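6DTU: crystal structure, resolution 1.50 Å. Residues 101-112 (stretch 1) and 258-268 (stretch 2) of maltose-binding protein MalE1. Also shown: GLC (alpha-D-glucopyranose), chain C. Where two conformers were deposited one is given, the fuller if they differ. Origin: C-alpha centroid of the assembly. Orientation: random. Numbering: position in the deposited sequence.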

# COMPACT_ATOMS: atom_id res chain seq x y z
N LEU A 101 -9.06 10.65 15.92
CA LEU A 101 -9.24 9.89 14.70
C LEU A 101 -9.27 10.83 13.51
O LEU A 101 -9.91 11.89 13.56
N TYR A 102 -8.57 10.45 12.44
CA TYR A 102 -8.42 11.29 11.25
C TYR A 102 -8.89 10.62 9.97
O TYR A 102 -8.71 11.18 8.89
N GLY A 103 -9.50 9.45 10.04
CA GLY A 103 -10.02 8.87 8.82
C GLY A 103 -10.97 7.73 9.10
O GLY A 103 -10.96 7.14 10.19
N ILE A 104 -11.76 7.41 8.09
CA ILE A 104 -12.60 6.21 8.12
C ILE A 104 -11.92 5.14 7.28
O ILE A 104 -11.85 5.26 6.04
N PRO A 105 -11.39 4.08 7.89
CA PRO A 105 -10.70 3.02 7.13
C PRO A 105 -11.70 2.10 6.44
O PRO A 105 -12.75 1.76 6.99
N TYR A 106 -11.36 1.69 5.23
CA TYR A 106 -12.20 0.72 4.54
C TYR A 106 -11.53 -0.64 4.36
O TYR A 106 -12.24 -1.63 4.14
N ALA A 107 -10.21 -0.72 4.44
CA ALA A 107 -9.53 -1.99 4.23
C ALA A 107 -8.10 -1.91 4.72
O ALA A 107 -7.51 -0.82 4.78
N MET A 108 -7.54 -3.06 5.06
CA MET A 108 -6.10 -3.20 5.19
C MET A 108 -5.56 -4.05 4.05
O MET A 108 -6.31 -4.60 3.24
N GLU A 109 -4.23 -4.13 3.97
CA GLU A 109 -3.62 -4.76 2.81
C GLU A 109 -2.16 -5.05 3.11
O GLU A 109 -1.56 -4.45 4.01
N ALA A 110 -1.59 -5.97 2.32
CA ALA A 110 -0.15 -6.19 2.28
C ALA A 110 0.16 -6.87 0.96
O ALA A 110 -0.68 -7.60 0.42
N ILE A 111 1.36 -6.60 0.44
CA ILE A 111 1.76 -7.28 -0.79
C ILE A 111 2.02 -8.76 -0.50
O ILE A 111 2.24 -9.17 0.64
N ALA A 112 1.95 -9.56 -1.56
CA ALA A 112 2.07 -11.01 -1.49
C ALA A 112 2.56 -11.51 -2.84
O ALA A 112 2.72 -10.74 -3.80
N ARG A 258 8.52 -10.21 5.44
CA ARG A 258 7.65 -9.43 6.32
C ARG A 258 7.27 -8.12 5.64
O ARG A 258 7.96 -7.11 5.79
N PRO A 259 6.16 -8.11 4.89
CA PRO A 259 5.76 -6.91 4.15
C PRO A 259 5.21 -5.81 5.05
O PRO A 259 4.78 -6.05 6.18
N PHE A 260 5.20 -4.60 4.52
CA PHE A 260 4.43 -3.54 5.14
C PHE A 260 2.95 -3.93 5.21
O PHE A 260 2.41 -4.56 4.30
N VAL A 261 2.30 -3.54 6.30
CA VAL A 261 0.84 -3.58 6.38
C VAL A 261 0.30 -2.15 6.27
O VAL A 261 0.79 -1.25 6.97
N GLY A 262 -0.63 -1.94 5.35
CA GLY A 262 -1.21 -0.62 5.14
C GLY A 262 -2.71 -0.65 5.39
O GLY A 262 -3.36 -1.68 5.22
N VAL A 263 -3.26 0.49 5.80
CA VAL A 263 -4.70 0.66 5.95
C VAL A 263 -5.12 1.79 5.03
O VAL A 263 -4.46 2.84 4.99
N GLN A 264 -6.16 1.57 4.23
CA GLN A 264 -6.69 2.55 3.29
C GLN A 264 -7.97 3.13 3.87
O GLN A 264 -8.74 2.41 4.51
N GLY A 265 -8.17 4.44 3.70
CA GLY A 265 -9.30 5.11 4.31
C GLY A 265 -9.57 6.47 3.72
O GLY A 265 -8.87 6.96 2.83
N PHE A 266 -10.63 7.08 4.24
CA PHE A 266 -11.15 8.35 3.78
C PHE A 266 -10.79 9.43 4.80
O PHE A 266 -11.12 9.30 5.98
N MET A 267 -10.15 10.50 4.33
CA MET A 267 -9.74 11.62 5.17
C MET A 267 -10.43 12.89 4.69
O MET A 267 -10.68 13.04 3.50
N VAL A 268 -10.71 13.81 5.61
CA VAL A 268 -11.46 15.03 5.33
C VAL A 268 -10.51 16.22 5.37
O VAL A 268 -9.69 16.34 6.29

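Packing of side chains across two antiparallel strands of maltose-binding protein MalE1, centred on Gln264, Glu109 and Phe266. Gln264, which has the largest area covered, points to the same sheet face as Ala107, Glu109 and Phe266. Its CB lies 3.5 Å from Tyr106 CE2; beyond it, with chi1 m and chi2 m, the chain runs along the strand to the Glu109 side, where NE2 donates a hydrogen bond to Glu109 OE2 (2.9 Å). The end of Glu109 (chi1 p, chi2 t) comes nearer the partner strand; OE2 also accepts a hydrogen bond from the glucose, GLC O2 to Glu109 OE2 being 2.6 Å, and OE1 is satisfied elsewhere in the structure. Gly262, paired with Glu109, has no side chain; a CB there would lie 3.3 Å from Glu109 OE2, close but not clashing. Phe266 (chi1 m) meets Tyr106 (chi1 p) obliquely, Phe266 CE2 to Tyr106 CD2 3.7 Å, with ring planes at 55°. On the other face the contacts are apolar: Pro105 CB packs 3.7 Å from Val263 CG1, and Met108 (chi1 p, chi2 t) brings CE to 3.7 Å from Val261 CG1. Beyond them, Ala110 CB points toward the partner stretch, 4.1 Å from Pro259 CG, and Ile111 CG1 lies 4.0 Å from Pro259 CB. Water 2 bridges the backbones there, accepting from Ile111 N (2.9 Å) and donating to Phe260 O (2.7 Å).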

# COMPACT_ATOMS: atom_id res chain seq x y z
CB LEU A 101 -10.58 9.16 14.78
CG LEU A 101 -10.94 8.27 13.60
CD1 LEU A 101 -9.98 7.11 13.54
CD2 LEU A 101 -12.39 7.81 13.70
CB TYR A 102 -6.97 11.75 11.12
CG TYR A 102 -6.58 12.83 12.08
CD1 TYR A 102 -6.95 14.15 11.85
CD2 TYR A 102 -5.86 12.54 13.22
CE1 TYR A 102 -6.59 15.16 12.73
CE2 TYR A 102 -5.50 13.55 14.11
CZ TYR A 102 -5.89 14.85 13.86
OH TYR A 102 -5.51 15.85 14.74
CB ILE A 104 -14.03 6.51 7.66
CG1 ILE A 104 -14.69 7.55 8.58
CG2 ILE A 104 -14.88 5.23 7.71
CD1 ILE A 104 -16.21 7.53 8.58
CB PRO A 105 -9.96 2.25 8.22
CG PRO A 105 -10.86 2.42 9.43
CD PRO A 105 -11.45 3.78 9.33
CB TYR A 106 -12.73 1.27 3.21
CG TYR A 106 -11.78 1.27 2.02
CD1 TYR A 106 -11.66 0.15 1.20
CD2 TYR A 106 -11.07 2.41 1.67
CE1 TYR A 106 -10.80 0.16 0.12
CE2 TYR A 106 -10.22 2.42 0.58
CZ TYR A 106 -10.11 1.29 -0.19
OH TYR A 106 -9.27 1.31 -1.28
CB ALA A 107 -9.50 -2.37 2.74
CB MET A 108 -5.70 -3.77 6.56
CG MET A 108 -6.11 -5.20 6.75
SD MET A 108 -5.47 -5.93 8.28
CE MET A 108 -3.92 -6.64 7.70
CB GLU A 109 -3.70 -3.84 1.58
CG GLU A 109 -2.91 -2.54 1.80
CD GLU A 109 -3.25 -1.45 0.82
OE1 GLU A 109 -4.24 -1.59 0.07
OE2 GLU A 109 -2.51 -0.45 0.80
CB ALA A 110 0.30 -7.12 3.42
CB ILE A 111 2.95 -6.61 -1.51
CG1 ILE A 111 4.21 -6.59 -0.65
CG2 ILE A 111 2.59 -5.16 -1.87
CD1 ILE A 111 5.35 -5.74 -1.28
CB ALA A 112 0.72 -11.67 -1.13
CB ARG A 258 8.32 -9.20 7.68
CG ARG A 258 8.68 -10.50 8.40
CD ARG A 258 9.31 -10.26 9.76
NE ARG A 258 9.45 -11.51 10.49
CZ ARG A 258 8.44 -12.13 11.10
NH1 ARG A 258 7.22 -11.61 11.06
NH2 ARG A 258 8.65 -13.26 11.74
CB PRO A 259 4.65 -7.44 3.23
CG PRO A 259 4.05 -8.59 4.00
CD PRO A 259 5.22 -9.22 4.69
CB PHE A 260 4.54 -2.25 4.32
CG PHE A 260 5.70 -1.35 4.67
CD1 PHE A 260 5.92 -0.90 5.98
CD2 PHE A 260 6.56 -0.91 3.69
CE1 PHE A 260 7.00 -0.03 6.27
CE2 PHE A 260 7.63 -0.08 3.97
CZ PHE A 260 7.84 0.36 5.25
CB VAL A 261 0.37 -4.31 7.64
CG1 VAL A 261 -1.14 -4.16 7.85
CG2 VAL A 261 0.78 -5.77 7.55
CB VAL A 263 -5.12 0.90 7.41
CG1 VAL A 263 -6.62 0.89 7.52
CG2 VAL A 263 -4.50 -0.17 8.32
CB GLN A 264 -7.02 1.89 1.94
CG GLN A 264 -5.82 1.32 1.19
CD GLN A 264 -5.03 2.40 0.48
OE1 GLN A 264 -5.58 3.42 0.04
NE2 GLN A 264 -3.73 2.18 0.35
CB PHE A 266 -12.68 8.27 3.67
CG PHE A 266 -13.19 7.27 2.66
CD1 PHE A 266 -13.56 7.69 1.38
CD2 PHE A 266 -13.31 5.91 2.98
CE1 PHE A 266 -14.04 6.76 0.41
CE2 PHE A 266 -13.77 4.98 2.01
CZ PHE A 266 -14.14 5.41 0.73
CB MET A 267 -8.25 11.79 5.11
CG MET A 267 -7.53 10.67 5.81
SD MET A 267 -5.84 10.44 5.26
CE MET A 267 -6.07 9.52 3.72
CB VAL A 268 -12.63 15.22 6.32
CG1 VAL A 268 -13.32 16.57 6.09
CG2 VAL A 268 -13.62 14.08 6.18
C1 GLC C . 0.07 0.70 -3.01
C2 GLC C . -0.09 0.79 -1.54
C3 GLC C . 0.46 2.05 -1.03
C4 GLC C . 1.93 2.19 -1.39
C5 GLC C . 2.16 2.05 -2.93
C6 GLC C . 3.54 1.93 -3.27
O2 GLC C . -1.52 0.81 -1.26
O3 GLC C . 0.41 2.08 0.44
O4 GLC C . 2.40 3.54 -1.03
O5 GLC C . 1.49 0.75 -3.34
O6 GLC C . 3.68 2.13 -4.67
O HOH W 1 -9.81 13.52 8.30
O HOH W 2 2.77 -4.41 1.65